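Local coordinates for protein transcriptional regulator, Crp/Fnr family (Eubacterium rectale ATCC 33656, PDB 3DV8) that probably regulates transcription as a Crp/Fnr-family protein, joining a cyclic nucleotide-binding domain to a helix-turn-helix DNA-binding domain, at residues L80-I85 and I106-Y111; K146-R151 and T187-Y192; L157-I162 and L168-E173; R191-E196 and K212-L217. All coordinates share one frame; numbering follows the deposited sequence.

Contact 1: L80-I85 and I106-Y111; sequences LSASCI and IPAEIY
Ala108 and Ile85 carry this contact of apolar side chains, in which a 3-10 turn after strand 77-78 is pressed against the first turn of helix 108-117. The methyl of Ala108 points across and meets the CG2 branch of Ile85, with Ile85 CG2 and Ala108 CB 3.4 Å apart; the same branch lies beside the carbonyl of Ala108, 3.7 Å from Ile85 CG2 to Ala108 O. In Ile85, CG2 lies opposite the carbonyl carbon, while CG1 is set between the backbone N and that carbon (chi1 79°) and carries the chain end out to the Tyr111 ring, where Ile85 CD1 lies 4.1 Å from Tyr111 CD2. That approach is oblique to the ring. Beyond it, the phenol oxygen of Tyr111 is hydrogen-bonded to Thr125 of helix 119-145, which anchors the far end of the side chain. The Ala108 methyl also meets Ala82, CB to CB 4.1 Å, and the closest backbones are here, with the CA atoms of Ala82 and Ala108 5.7 Å apart. Leu47 of strand 46-50 touches Ala82, Ile85 and Tyr111, so the patch continues into the sheet, and the neighbouring Cys84 is tied to Cys44 by a disulfide. Strand 101-107 running into a helix that packs on a short turn between strands is characteristic of the cyclic nucleotide-binding fold; the turn probably corresponds to the phosphate-binding cassette of Crp-like relatives.

Contact 2: K146-R151 and T187-Y192; sequences KSLDKR and TRMLRY
Met189, modelled as selenomethionine, reaches from helix 183-195 onto the first turn of helix 148-163 and forms the packed part of the contact almost alone. Its CG stands opposite the backbone N (chi1 -168°), and the chain then bends at both following torsions, which lays the selenium and methyl along the helix start. Met189 SE rests on Asp149, 3.6 Å from its CB, whereas Met189 CE turns toward Leu148 and lies 4.0 Å from that residue's CB, with CG and CD2 equally near. Leu148 also packs on Val185 of helix 183-195. The other side is looser and polar. The Tyr192 side chain points this way yet comes no nearer than 5.0 Å to 146-151, and the carboxylate of Asp149 is engaged with its own segment: Ser147 OG donates to Asp149 OD1 at 2.7 Å, nearly in line with the C-O bond, and itself accepts a 3.1 Å bond from Lys150 NZ. Asp149 meets Met189 through CB, while OD1 is bonded to Ser147. No hydrogen bond or ion pair crosses between the segments, which implies that the two helices are held here by dispersion and shape, through a flexible thioether-like side chain, while Ser147, Asp149 and Lys150 bond among themselves.

Contact 3: L157-I162 and L168-E173; sequences LEETSI and LKITHE
The backbones come closest at Thr160 and Leu168, whose CA atoms are 6.8 Å apart where helix 148-163 faces the short strand 167-168 and the extended chain that follows it. Leu168 makes most of the contact. Both Leu168 methyls rest against Glu159 CB, CD1 at 3.6 Å and CD2 at 3.7 Å, so it is the aliphatic base of the acidic side chain that they meet. Leu168 CD2 also reaches the helix backbone, 3.8 Å from Thr160 N, and lies equally close to the CG2 methyl of Thr160, whose side chain runs at about a right angle to that of Leu168. Thr160 can present this methyl because chi1 (52°) puts OG1 between the backbone N and carbonyl carbon, and the hydroxyl turns back into the helix, where it bonds to Leu156 O. The bend of Glu159 at chi2 (-74°) brings its OE2 beside Ile170, 4.1 Å from Ile170 CD1 and just as far from CG2; this is a carboxylate grazing methyls, without a polar bond. The other oxygen, OE1, makes a long, weak ion pair with Arg71. Ile170 packs further on Phe155, and the backbone of Leu168 is hydrogen-bonded to Ile206 of strand 205-208. After Thr171, the N-cap residue, the chain enters helix 172-179. This first helix docked on the strand that leads into the helix-turn-helix is characteristic of the winged helix-turn-helix fold of Crp-like DNA-binding domains.

Contact 4: R191-E196 and K212-L217; sequences RYFQVE and KRLETL
Apolar packing centres on Phe193, whose ring takes two leucine methyls from helix 211-219. Leu214 CD2 approaches one side of the ring, 3.6 Å from Phe193 CE2, and Leu217 CD1 comes to its far end, 3.7 Å from Phe193 CZ and 4.0 Å from Phe193 CE1. Both methyls meet the ring obliquely. Phe193 leaves its helix with CG opposite the carbonyl carbon (chi1 -81°), which carries the ring across although its CB does not point there, and the Leu217 side chain reaches it from the opposite direction. Val152 of helix 148-163 and Leu198 also touch the ring, so three helices share this patch.

The polar interaction lies at the more exposed margin, between Glu196 and Arg213. Glu196 O, just past the end of helix 183-195, sits obliquely to the Arg213 guanidinium, 3.0 Å from NH2 and 3.1 Å from NH1. The carboxylate adds a long salt bridge, in which Glu196 OE1 lies 4.0 Å from Arg213 NH2; OE1 is at the guanidinium edge, in its plane, while the carboxylate is turned 86° to that plane. At such a distance the ionic part is probably modest. Within helix 211-219 itself, Thr216 OG1 bonds back to Arg213 O at 2.8 Å, and Leu217 N reaches the same oxygen from the same face.

Packing of the end of helix 183-195, the second helix of the helix-turn-helix and thus probably the DNA-recognition helix, on the helix after the wing strands is characteristic of the Crp-like winged helix-turn-helix fold.

Contact 1 stands apart in the cyclic nucleotide-binding domain, its centre 32 to 43 Å from the others' centres and on the opposite side of the chain's centre; it is the buried one and joins apolar side chains. Contacts 2, 3 and 4 cluster in the helix-turn-helix part. Contacts 2 and 3 both use helix 148-163; contacts 2 and 4 share helix 183-195, their centres 9 Å apart. Contact 2 is at the surface; contacts 3 and 4 are partly buried. In contact 3 leucine and isoleucine methyls lie against the aliphatic and carboxylate parts of Glu159, whereas contact 4 adds a charged pair at its margin. Thr187 and His172, probably hydrogen-bonded, join contacts 2 and 3; Leu157 packing on Leu214 and Glu215 joins contacts 3 and 4.

Contact 1: L80-I85 and I106-Y111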
loop_
_atom_site.group_PDB
_atom_site.type_symbol
_atom_site.label_atom_id
_atom_site.label_comp_id
_atom_site.label_asym_id
_atom_site.label_seq_id
_atom_site.Cartn_x
_atom_site.Cartn_y
_atom_site.Cartn_z
ATOM N N LEU A 80 5.551 -5.465 -10.413
ATOM C CA LEU A 80 6.375 -4.261 -10.133
ATOM C C LEU A 80 7.788 -4.242 -10.730
ATOM O O LEU A 80 8.453 -3.197 -10.712
ATOM C CB LEU A 80 6.392 -3.938 -8.628
ATOM C CG LEU A 80 5.015 -3.772 -7.957
ATOM C CD1 LEU A 80 5.186 -3.472 -6.469
ATOM C CD2 LEU A 80 4.149 -2.701 -8.629
ATOM N N SER A 81 8.233 -5.390 -11.253
ATOM C CA SER A 81 9.468 -5.490 -12.049
ATOM C C SER A 81 9.288 -4.829 -13.446
ATOM O O SER A 81 10.286 -4.585 -14.144
ATOM C CB SER A 81 9.909 -6.952 -12.177
ATOM O OG SER A 81 8.804 -7.753 -12.531
ATOM N N ALA A 82 8.027 -4.592 -13.852
ATOM C CA ALA A 82 7.664 -3.859 -15.062
ATOM C C ALA A 82 6.912 -2.548 -14.702
ATOM O O ALA A 82 6.091 -2.098 -15.491
ATOM C CB ALA A 82 6.806 -4.751 -15.976
ATOM N N SER A 83 7.223 -1.929 -13.548
ATOM C CA SER A 83 6.556 -0.674 -13.049
ATOM C C SER A 83 6.468 0.506 -14.036
ATOM O O SER A 83 5.503 1.279 -14.006
ATOM C CB SER A 83 7.221 -0.156 -11.751
ATOM O OG SER A 83 6.945 -0.979 -10.635
ATOM N N CYS A 84 7.482 0.637 -14.888
ATOM C CA CYS A 84 7.545 1.698 -15.898
ATOM C C CYS A 84 6.410 1.655 -16.943
ATOM O O CYS A 84 6.154 2.670 -17.585
ATOM C CB CYS A 84 8.899 1.673 -16.619
ATOM S SG CYS A 84 9.070 0.339 -17.858
ATOM N N ILE A 85 5.753 0.499 -17.124
ATOM C CA ILE A 85 4.604 0.388 -18.046
ATOM C C ILE A 85 3.330 1.084 -17.506
ATOM O O ILE A 85 2.340 1.141 -18.230
ATOM C CB ILE A 85 4.293 -1.103 -18.508
ATOM C CG1 ILE A 85 3.524 -1.913 -17.441
ATOM C CG2 ILE A 85 5.562 -1.793 -19.006
ATOM C CD1 ILE A 85 3.495 -3.418 -17.676
ATOM N N ILE A 106 8.273 -11.921 -19.299
ATOM C CA ILE A 106 7.476 -11.436 -20.422
ATOM C C ILE A 106 7.961 -9.989 -20.540
ATOM O O ILE A 106 7.729 -9.219 -19.608
ATOM C CB ILE A 106 5.951 -11.453 -20.140
ATOM C CG1 ILE A 106 5.463 -12.867 -19.809
ATOM C CG2 ILE A 106 5.178 -10.893 -21.350
ATOM C CD1 ILE A 106 4.004 -12.911 -19.402
ATOM N N PRO A 107 8.673 -9.615 -21.635
ATOM C CA PRO A 107 9.136 -8.219 -21.813
ATOM C C PRO A 107 8.030 -7.166 -21.616
ATOM O O PRO A 107 6.893 -7.398 -22.039
ATOM C CB PRO A 107 9.660 -8.207 -23.257
ATOM C CG PRO A 107 10.139 -9.586 -23.472
ATOM C CD PRO A 107 9.128 -10.457 -22.759
ATOM N N ALA A 108 8.378 -6.053 -20.959
ATOM C CA ALA A 108 7.434 -4.981 -20.606
ATOM C C ALA A 108 6.712 -4.375 -21.803
ATOM O O ALA A 108 5.491 -4.235 -21.769
ATOM C CB ALA A 108 8.129 -3.898 -19.804
ATOM N N GLU A 109 7.460 -4.034 -22.856
ATOM C CA GLU A 109 6.877 -3.458 -24.097
ATOM C C GLU A 109 5.800 -4.363 -24.720
ATOM O O GLU A 109 4.763 -3.874 -25.167
ATOM C CB GLU A 109 7.947 -3.054 -25.150
ATOM C CG GLU A 109 8.826 -4.164 -25.818
ATOM C CD GLU A 109 10.059 -4.598 -25.003
ATOM O OE1 GLU A 109 9.993 -4.660 -23.744
ATOM O OE2 GLU A 109 11.103 -4.893 -25.642
ATOM N N ILE A 110 6.062 -5.671 -24.699
ATOM C CA ILE A 110 5.154 -6.705 -25.206
ATOM C C ILE A 110 3.907 -6.826 -24.348
ATOM O O ILE A 110 2.793 -6.854 -24.881
ATOM C CB ILE A 110 5.872 -8.074 -25.295
ATOM C CG1 ILE A 110 6.856 -8.036 -26.463
ATOM C CG2 ILE A 110 4.887 -9.228 -25.484
ATOM C CD1 ILE A 110 7.824 -9.135 -26.444
ATOM N N TYR A 111 4.100 -6.907 -23.032
ATOM C CA TYR A 111 2.980 -7.024 -22.088
ATOM C C TYR A 111 2.099 -5.754 -22.120
ATOM O O TYR A 111 0.870 -5.867 -22.179
ATOM C CB TYR A 111 3.471 -7.358 -20.670
ATOM C CG TYR A 111 2.347 -7.785 -19.757
ATOM C CD1 TYR A 111 1.917 -9.118 -19.703
ATOM C CD2 TYR A 111 1.694 -6.859 -18.973
ATOM C CE1 TYR A 111 0.859 -9.514 -18.862
ATOM C CE2 TYR A 111 0.628 -7.229 -18.129
ATOM C CZ TYR A 111 0.216 -8.559 -18.077
ATOM O OH TYR A 111 -0.822 -8.924 -17.250
#

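Contact 2: K146-R151 and T187-Y192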
loop_
_atom_site.group_PDB
_atom_site.type_symbol
_atom_site.label_atom_id
_atom_site.label_comp_id
_atom_site.label_asym_id
_atom_site.label_seq_id
_atom_site.Cartn_x
_atom_site.Cartn_y
_atom_site.Cartn_z
ATOM N N LYS A 146 0.464 -4.013 15.648
ATOM C CA LYS A 146 1.231 -5.047 16.368
ATOM C C LYS A 146 2.648 -4.613 16.775
ATOM O O LYS A 146 3.420 -4.142 15.951
ATOM C CB LYS A 146 1.206 -6.364 15.577
ATOM C CG LYS A 146 -0.215 -7.001 15.604
ATOM C CD LYS A 146 -0.314 -8.355 14.897
ATOM C CE LYS A 146 -1.633 -9.081 15.229
ATOM N NZ LYS A 146 -1.726 -9.523 16.673
ATOM N N SER A 147 2.960 -4.763 18.069
ATOM C CA SER A 147 4.289 -4.455 18.639
ATOM C C SER A 147 5.388 -5.390 18.099
ATOM O O SER A 147 5.095 -6.477 17.596
ATOM C CB SER A 147 4.242 -4.508 20.168
ATOM O OG SER A 147 3.650 -5.715 20.601
ATOM N N LEU A 148 6.646 -4.958 18.245
ATOM C CA LEU A 148 7.815 -5.641 17.650
ATOM C C LEU A 148 7.981 -7.098 18.084
ATOM O O LEU A 148 8.313 -7.936 17.248
ATOM C CB LEU A 148 9.109 -4.837 17.861
ATOM C CG LEU A 148 10.369 -5.260 17.085
ATOM C CD1 LEU A 148 10.186 -5.246 15.568
ATOM C CD2 LEU A 148 11.527 -4.355 17.476
ATOM N N ASP A 149 7.740 -7.392 19.364
ATOM C CA ASP A 149 7.778 -8.779 19.873
ATOM C C ASP A 149 6.808 -9.690 19.091
ATOM O O ASP A 149 7.172 -10.812 18.722
ATOM C CB ASP A 149 7.521 -8.872 21.405
ATOM C CG ASP A 149 6.155 -8.315 21.841
ATOM O OD1 ASP A 149 5.643 -7.367 21.209
ATOM O OD2 ASP A 149 5.607 -8.817 22.846
ATOM N N LYS A 150 5.607 -9.184 18.800
ATOM C CA LYS A 150 4.603 -9.946 18.049
ATOM C C LYS A 150 4.995 -10.152 16.590
ATOM O O LYS A 150 4.779 -11.230 16.033
ATOM C CB LYS A 150 3.223 -9.296 18.159
ATOM C CG LYS A 150 2.704 -9.293 19.582
ATOM C CD LYS A 150 1.225 -8.986 19.682
ATOM C CE LYS A 150 0.916 -7.567 20.063
ATOM N NZ LYS A 150 1.148 -7.297 21.531
ATOM N N ARG A 151 5.612 -9.132 15.997
ATOM C CA ARG A 151 6.058 -9.176 14.600
ATOM C C ARG A 151 7.262 -10.097 14.404
ATOM O O ARG A 151 7.343 -10.774 13.380
ATOM C CB ARG A 151 6.329 -7.760 14.078
ATOM C CG ARG A 151 5.056 -6.910 14.095
ATOM C CD ARG A 151 5.244 -5.492 13.642
ATOM N NE ARG A 151 5.717 -5.438 12.262
ATOM C CZ ARG A 151 6.814 -4.822 11.806
ATOM N NH1 ARG A 151 7.592 -4.054 12.574
ATOM N NH2 ARG A 151 7.087 -4.921 10.502
ATOM N N THR A 187 18.454 -8.343 18.088
ATOM C CA THR A 187 19.290 -9.153 19.007
ATOM C C THR A 187 18.758 -9.119 20.446
ATOM O O THR A 187 18.687 -10.159 21.094
ATOM C CB THR A 187 20.752 -8.691 19.017
ATOM O OG1 THR A 187 21.231 -8.661 17.675
ATOM C CG2 THR A 187 21.625 -9.634 19.846
ATOM N N ARG A 188 18.369 -7.923 20.905
ATOM C CA ARG A 188 17.798 -7.705 22.252
ATOM C C ARG A 188 16.512 -8.538 22.409
ATOM O O ARG A 188 16.310 -9.198 23.443
ATOM C CB ARG A 188 17.410 -6.228 22.467
ATOM C CG ARG A 188 17.717 -5.646 23.852
ATOM C CD ARG A 188 18.974 -4.752 23.810
ATOM N NE ARG A 188 18.726 -3.548 22.995
ATOM C CZ ARG A 188 19.627 -2.616 22.656
ATOM N NH1 ARG A 188 20.910 -2.707 23.034
ATOM N NH2 ARG A 188 19.244 -1.579 21.890
HETATM N N MSE A 189 15.673 -8.490 21.362
HETATM C CA MSE A 189 14.388 -9.197 21.297
HETATM C C MSE A 189 14.541 -10.711 21.276
HETATM O O MSE A 189 13.753 -11.407 21.928
HETATM C CB MSE A 189 13.592 -8.774 20.053
HETATM C CG MSE A 189 12.138 -9.214 20.042
HETATM SE SE MSE A 189 11.124 -8.338 21.456
HETATM C CE MSE A 189 11.189 -6.464 20.825
ATOM N N LEU A 190 15.509 -11.209 20.496
ATOM C CA LEU A 190 15.781 -12.647 20.410
ATOM C C LEU A 190 16.312 -13.185 21.751
ATOM O O LEU A 190 15.962 -14.300 22.155
ATOM C CB LEU A 190 16.723 -12.972 19.241
ATOM C CG LEU A 190 16.174 -12.689 17.830
ATOM C CD1 LEU A 190 17.302 -12.715 16.797
ATOM C CD2 LEU A 190 15.017 -13.636 17.417
ATOM N N ARG A 191 17.127 -12.381 22.439
ATOM C CA ARG A 191 17.651 -12.734 23.779
ATOM C C ARG A 191 16.558 -12.752 24.861
ATOM O O ARG A 191 16.625 -13.562 25.789
ATOM C CB ARG A 191 18.823 -11.837 24.158
ATOM C CG ARG A 191 20.055 -12.155 23.325
ATOM C CD ARG A 191 21.132 -11.128 23.532
ATOM N NE ARG A 191 22.395 -11.518 22.910
ATOM C CZ ARG A 191 23.498 -10.763 22.882
ATOM N NH1 ARG A 191 23.532 -9.544 23.446
ATOM N NH2 ARG A 191 24.593 -11.234 22.276
ATOM N N TYR A 192 15.569 -11.862 24.729
ATOM C CA TYR A 192 14.362 -11.873 25.583
ATOM C C TYR A 192 13.551 -13.162 25.323
ATOM O O TYR A 192 13.048 -13.780 26.264
ATOM C CB TYR A 192 13.511 -10.604 25.360
ATOM C CG TYR A 192 12.094 -10.688 25.879
ATOM C CD1 TYR A 192 11.825 -10.740 27.255
ATOM C CD2 TYR A 192 11.007 -10.714 24.993
ATOM C CE1 TYR A 192 10.492 -10.830 27.734
ATOM C CE2 TYR A 192 9.680 -10.800 25.458
ATOM C CZ TYR A 192 9.435 -10.859 26.822
ATOM O OH TYR A 192 8.139 -10.944 27.249
#

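Contact 3: L157-I162 and L168-E173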
loop_
_atom_site.group_PDB
_atom_site.type_symbol
_atom_site.label_atom_id
_atom_site.label_comp_id
_atom_site.label_asym_id
_atom_site.label_seq_id
_atom_site.Cartn_x
_atom_site.Cartn_y
_atom_site.Cartn_z
ATOM N N LEU A 157 7.685 -17.743 12.803
ATOM C CA LEU A 157 6.688 -18.744 12.372
ATOM C C LEU A 157 6.570 -18.830 10.830
ATOM O O LEU A 157 6.346 -19.917 10.286
ATOM C CB LEU A 157 5.319 -18.470 13.018
ATOM C CG LEU A 157 5.265 -18.667 14.542
ATOM C CD1 LEU A 157 4.062 -17.994 15.147
ATOM C CD2 LEU A 157 5.305 -20.152 14.913
ATOM N N GLU A 158 6.726 -17.703 10.131
ATOM C CA GLU A 158 6.693 -17.710 8.665
ATOM C C GLU A 158 7.917 -18.415 8.103
ATOM O O GLU A 158 7.757 -19.313 7.270
ATOM C CB GLU A 158 6.620 -16.301 8.064
ATOM C CG GLU A 158 6.356 -16.287 6.527
ATOM C CD GLU A 158 6.501 -14.908 5.883
ATOM O OE1 GLU A 158 6.571 -13.881 6.591
ATOM O OE2 GLU A 158 6.539 -14.858 4.641
ATOM N N GLU A 159 9.118 -17.997 8.525
ATOM C CA GLU A 159 10.373 -18.609 8.024
ATOM C C GLU A 159 10.467 -20.109 8.264
ATOM O O GLU A 159 10.912 -20.838 7.373
ATOM C CB GLU A 159 11.648 -17.935 8.558
ATOM C CG GLU A 159 12.147 -16.733 7.783
ATOM C CD GLU A 159 12.808 -17.058 6.446
ATOM O OE1 GLU A 159 12.130 -17.531 5.517
ATOM O OE2 GLU A 159 14.008 -16.767 6.286
ATOM N N THR A 160 10.055 -20.555 9.453
ATOM C CA THR A 160 10.040 -21.983 9.767
ATOM C C THR A 160 9.072 -22.755 8.847
ATOM O O THR A 160 9.383 -23.887 8.461
ATOM C CB THR A 160 9.784 -22.267 11.276
ATOM O OG1 THR A 160 8.621 -21.565 11.713
ATOM C CG2 THR A 160 10.973 -21.820 12.116
ATOM N N SER A 161 7.941 -22.146 8.471
ATOM C CA SER A 161 6.989 -22.773 7.520
ATOM C C SER A 161 7.567 -22.873 6.111
ATOM O O SER A 161 7.438 -23.916 5.468
ATOM C CB SER A 161 5.654 -22.026 7.460
ATOM O OG SER A 161 4.997 -22.120 8.704
ATOM N N ILE A 162 8.201 -21.786 5.660
ATOM C CA ILE A 162 8.840 -21.711 4.332
ATOM C C ILE A 162 9.984 -22.718 4.200
ATOM O O ILE A 162 10.055 -23.456 3.205
ATOM C CB ILE A 162 9.390 -20.287 4.043
ATOM C CG1 ILE A 162 8.240 -19.290 3.899
ATOM C CG2 ILE A 162 10.215 -20.262 2.764
ATOM C CD1 ILE A 162 8.708 -17.858 3.835
ATOM N N LEU A 168 16.405 -22.033 11.944
ATOM C CA LEU A 168 16.669 -20.966 10.968
ATOM C C LEU A 168 18.155 -20.606 10.974
ATOM O O LEU A 168 18.723 -20.377 12.054
ATOM C CB LEU A 168 15.827 -19.723 11.282
ATOM C CG LEU A 168 14.300 -19.900 11.265
ATOM C CD1 LEU A 168 13.629 -18.562 11.486
ATOM C CD2 LEU A 168 13.781 -20.548 9.961
ATOM N N LYS A 169 18.780 -20.575 9.789
ATOM C CA LYS A 169 20.199 -20.212 9.629
ATOM C C LYS A 169 20.272 -18.804 9.010
ATOM O O LYS A 169 20.728 -18.631 7.894
ATOM C CB LYS A 169 20.931 -21.262 8.768
ATOM C CG LYS A 169 20.995 -22.685 9.380
ATOM C CD LYS A 169 21.085 -23.766 8.291
ATOM C CE LYS A 169 21.055 -25.182 8.848
ATOM N NZ LYS A 169 22.348 -25.570 9.466
ATOM N N ILE A 170 19.773 -17.813 9.743
ATOM C CA ILE A 170 19.793 -16.387 9.347
ATOM C C ILE A 170 20.409 -15.459 10.429
ATOM O O ILE A 170 20.500 -15.790 11.622
ATOM C CB ILE A 170 18.393 -15.848 8.916
ATOM C CG1 ILE A 170 17.345 -16.022 10.025
ATOM C CG2 ILE A 170 17.929 -16.524 7.596
ATOM C CD1 ILE A 170 15.973 -15.527 9.612
ATOM N N THR A 171 20.849 -14.295 9.964
ATOM C CA THR A 171 21.460 -13.286 10.808
ATOM C C THR A 171 20.379 -12.400 11.396
ATOM O O THR A 171 19.238 -12.349 10.910
ATOM C CB THR A 171 22.415 -12.380 10.007
ATOM O OG1 THR A 171 21.661 -11.658 9.016
ATOM C CG2 THR A 171 23.554 -13.203 9.348
ATOM N N HIS A 172 20.783 -11.658 12.414
ATOM C CA HIS A 172 19.910 -10.704 13.083
ATOM C C HIS A 172 19.634 -9.512 12.146
ATOM O O HIS A 172 18.550 -8.926 12.215
ATOM C CB HIS A 172 20.536 -10.282 14.407
ATOM C CG HIS A 172 20.653 -11.404 15.398
ATOM N ND1 HIS A 172 20.848 -11.185 16.744
ATOM C CD2 HIS A 172 20.533 -12.747 15.249
ATOM C CE1 HIS A 172 20.895 -12.346 17.373
ATOM N NE2 HIS A 172 20.703 -13.308 16.488
ATOM N N GLU A 173 20.605 -9.196 11.270
ATOM C CA GLU A 173 20.485 -8.157 10.227
ATOM C C GLU A 173 19.338 -8.475 9.249
ATOM O O GLU A 173 18.558 -7.589 8.921
ATOM C CB GLU A 173 21.790 -7.977 9.395
ATOM C CG GLU A 173 23.046 -7.360 10.084
ATOM C CD GLU A 173 23.874 -8.336 10.939
ATOM O OE1 GLU A 173 23.355 -9.404 11.322
ATOM O OE2 GLU A 173 25.043 -8.021 11.260
#

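Contact 4: R191-E196 and K212-L217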
loop_
_atom_site.group_PDB
_atom_site.type_symbol
_atom_site.label_atom_id
_atom_site.label_comp_id
_atom_site.label_asym_id
_atom_site.label_seq_id
_atom_site.Cartn_x
_atom_site.Cartn_y
_atom_site.Cartn_z
ATOM N N ARG A 191 17.127 -12.381 22.439
ATOM C CA ARG A 191 17.651 -12.734 23.779
ATOM C C ARG A 191 16.558 -12.752 24.861
ATOM O O ARG A 191 16.625 -13.562 25.789
ATOM C CB ARG A 191 18.823 -11.837 24.158
ATOM C CG ARG A 191 20.055 -12.155 23.325
ATOM C CD ARG A 191 21.132 -11.128 23.532
ATOM N NE ARG A 191 22.395 -11.518 22.910
ATOM C CZ ARG A 191 23.498 -10.763 22.882
ATOM N NH1 ARG A 191 23.532 -9.544 23.446
ATOM N NH2 ARG A 191 24.593 -11.234 22.276
ATOM N N TYR A 192 15.569 -11.862 24.729
ATOM C CA TYR A 192 14.362 -11.873 25.583
ATOM C C TYR A 192 13.551 -13.162 25.323
ATOM O O TYR A 192 13.048 -13.780 26.264
ATOM C CB TYR A 192 13.511 -10.604 25.360
ATOM C CG TYR A 192 12.094 -10.688 25.879
ATOM C CD1 TYR A 192 11.825 -10.740 27.255
ATOM C CD2 TYR A 192 11.007 -10.714 24.993
ATOM C CE1 TYR A 192 10.492 -10.830 27.734
ATOM C CE2 TYR A 192 9.680 -10.800 25.458
ATOM C CZ TYR A 192 9.435 -10.859 26.822
ATOM O OH TYR A 192 8.139 -10.944 27.249
ATOM N N PHE A 193 13.432 -13.537 24.045
ATOM C CA PHE A 193 12.771 -14.785 23.609
ATOM C C PHE A 193 13.507 -16.018 24.155
ATOM O O PHE A 193 12.856 -16.976 24.593
ATOM C CB PHE A 193 12.684 -14.856 22.066
ATOM C CG PHE A 193 11.543 -14.059 21.446
ATOM C CD1 PHE A 193 11.025 -12.888 22.036
ATOM C CD2 PHE A 193 11.044 -14.446 20.191
ATOM C CE1 PHE A 193 9.988 -12.171 21.418
ATOM C CE2 PHE A 193 10.010 -13.730 19.563
ATOM C CZ PHE A 193 9.485 -12.597 20.178
ATOM N N GLN A 194 14.847 -15.979 24.132
ATOM C CA GLN A 194 15.678 -17.077 24.676
ATOM C C GLN A 194 15.528 -17.200 26.195
ATOM O O GLN A 194 15.421 -18.319 26.710
ATOM C CB GLN A 194 17.163 -16.946 24.302
ATOM C CG GLN A 194 18.000 -18.216 24.631
ATOM C CD GLN A 194 19.453 -18.145 24.203
ATOM O OE1 GLN A 194 20.020 -19.139 23.769
ATOM N NE2 GLN A 194 20.063 -16.978 24.327
ATOM N N VAL A 195 15.536 -16.062 26.894
ATOM C CA VAL A 195 15.284 -16.018 28.343
ATOM C C VAL A 195 13.873 -16.570 28.664
ATOM O O VAL A 195 13.709 -17.305 29.634
ATOM C CB VAL A 195 15.526 -14.590 28.915
ATOM C CG1 VAL A 195 14.959 -14.430 30.319
ATOM C CG2 VAL A 195 17.018 -14.285 28.890
ATOM N N GLU A 196 12.885 -16.259 27.819
ATOM C CA GLU A 196 11.512 -16.797 27.951
ATOM C C GLU A 196 11.312 -18.231 27.389
ATOM O O GLU A 196 10.186 -18.721 27.377
ATOM C CB GLU A 196 10.498 -15.822 27.311
ATOM C CG GLU A 196 10.403 -14.468 28.023
ATOM C CD GLU A 196 9.839 -14.577 29.435
ATOM O OE1 GLU A 196 8.731 -15.134 29.592
ATOM O OE2 GLU A 196 10.504 -14.102 30.385
ATOM N N LYS A 212 4.124 -23.260 19.607
ATOM C CA LYS A 212 2.777 -22.992 20.141
ATOM C C LYS A 212 2.743 -21.634 20.861
ATOM O O LYS A 212 1.851 -20.827 20.595
ATOM C CB LYS A 212 2.309 -24.121 21.074
ATOM N N ARG A 213 3.725 -21.375 21.735
ATOM C CA ARG A 213 3.823 -20.078 22.459
ATOM C C ARG A 213 4.154 -18.875 21.577
ATOM O O ARG A 213 3.680 -17.775 21.865
ATOM C CB ARG A 213 4.826 -20.128 23.607
ATOM C CG ARG A 213 4.338 -20.868 24.820
ATOM C CD ARG A 213 5.449 -20.961 25.843
ATOM N NE ARG A 213 5.872 -19.661 26.363
ATOM C CZ ARG A 213 6.914 -19.464 27.175
ATOM N NH1 ARG A 213 7.681 -20.477 27.583
ATOM N NH2 ARG A 213 7.196 -18.226 27.581
ATOM N N LEU A 214 4.998 -19.059 20.555
ATOM C CA LEU A 214 5.280 -17.974 19.589
ATOM C C LEU A 214 4.006 -17.580 18.847
ATOM O O LEU A 214 3.791 -16.396 18.587
ATOM C CB LEU A 214 6.368 -18.347 18.563
ATOM C CG LEU A 214 7.827 -18.330 19.006
ATOM C CD1 LEU A 214 8.678 -18.847 17.879
ATOM C CD2 LEU A 214 8.283 -16.930 19.413
ATOM N N GLU A 215 3.180 -18.572 18.508
ATOM C CA GLU A 215 1.905 -18.313 17.843
ATOM C C GLU A 215 0.937 -17.523 18.732
ATOM O O GLU A 215 0.203 -16.693 18.214
ATOM C CB GLU A 215 1.254 -19.587 17.299
ATOM C CG GLU A 215 0.032 -19.273 16.431
ATOM C CD GLU A 215 -0.260 -20.330 15.402
ATOM O OE1 GLU A 215 -0.347 -21.517 15.785
ATOM O OE2 GLU A 215 -0.417 -19.962 14.212
ATOM N N THR A 216 0.956 -17.749 20.051
ATOM C CA THR A 216 0.113 -16.958 20.966
ATOM C C THR A 216 0.605 -15.486 21.100
ATOM O O THR A 216 -0.216 -14.616 21.391
ATOM C CB THR A 216 -0.156 -17.669 22.322
ATOM O OG1 THR A 216 1.074 -17.934 22.990
ATOM C CG2 THR A 216 -0.900 -18.979 22.090
ATOM N N LEU A 217 1.904 -15.207 20.877
ATOM C CA LEU A 217 2.409 -13.799 20.794
ATOM C C LEU A 217 1.853 -13.137 19.542
ATOM O O LEU A 217 1.226 -12.097 19.636
ATOM C CB LEU A 217 3.941 -13.675 20.750
ATOM C CG LEU A 217 4.700 -13.311 22.011
ATOM C CD1 LEU A 217 6.195 -13.321 21.698
ATOM C CD2 LEU A 217 4.256 -11.938 22.499
#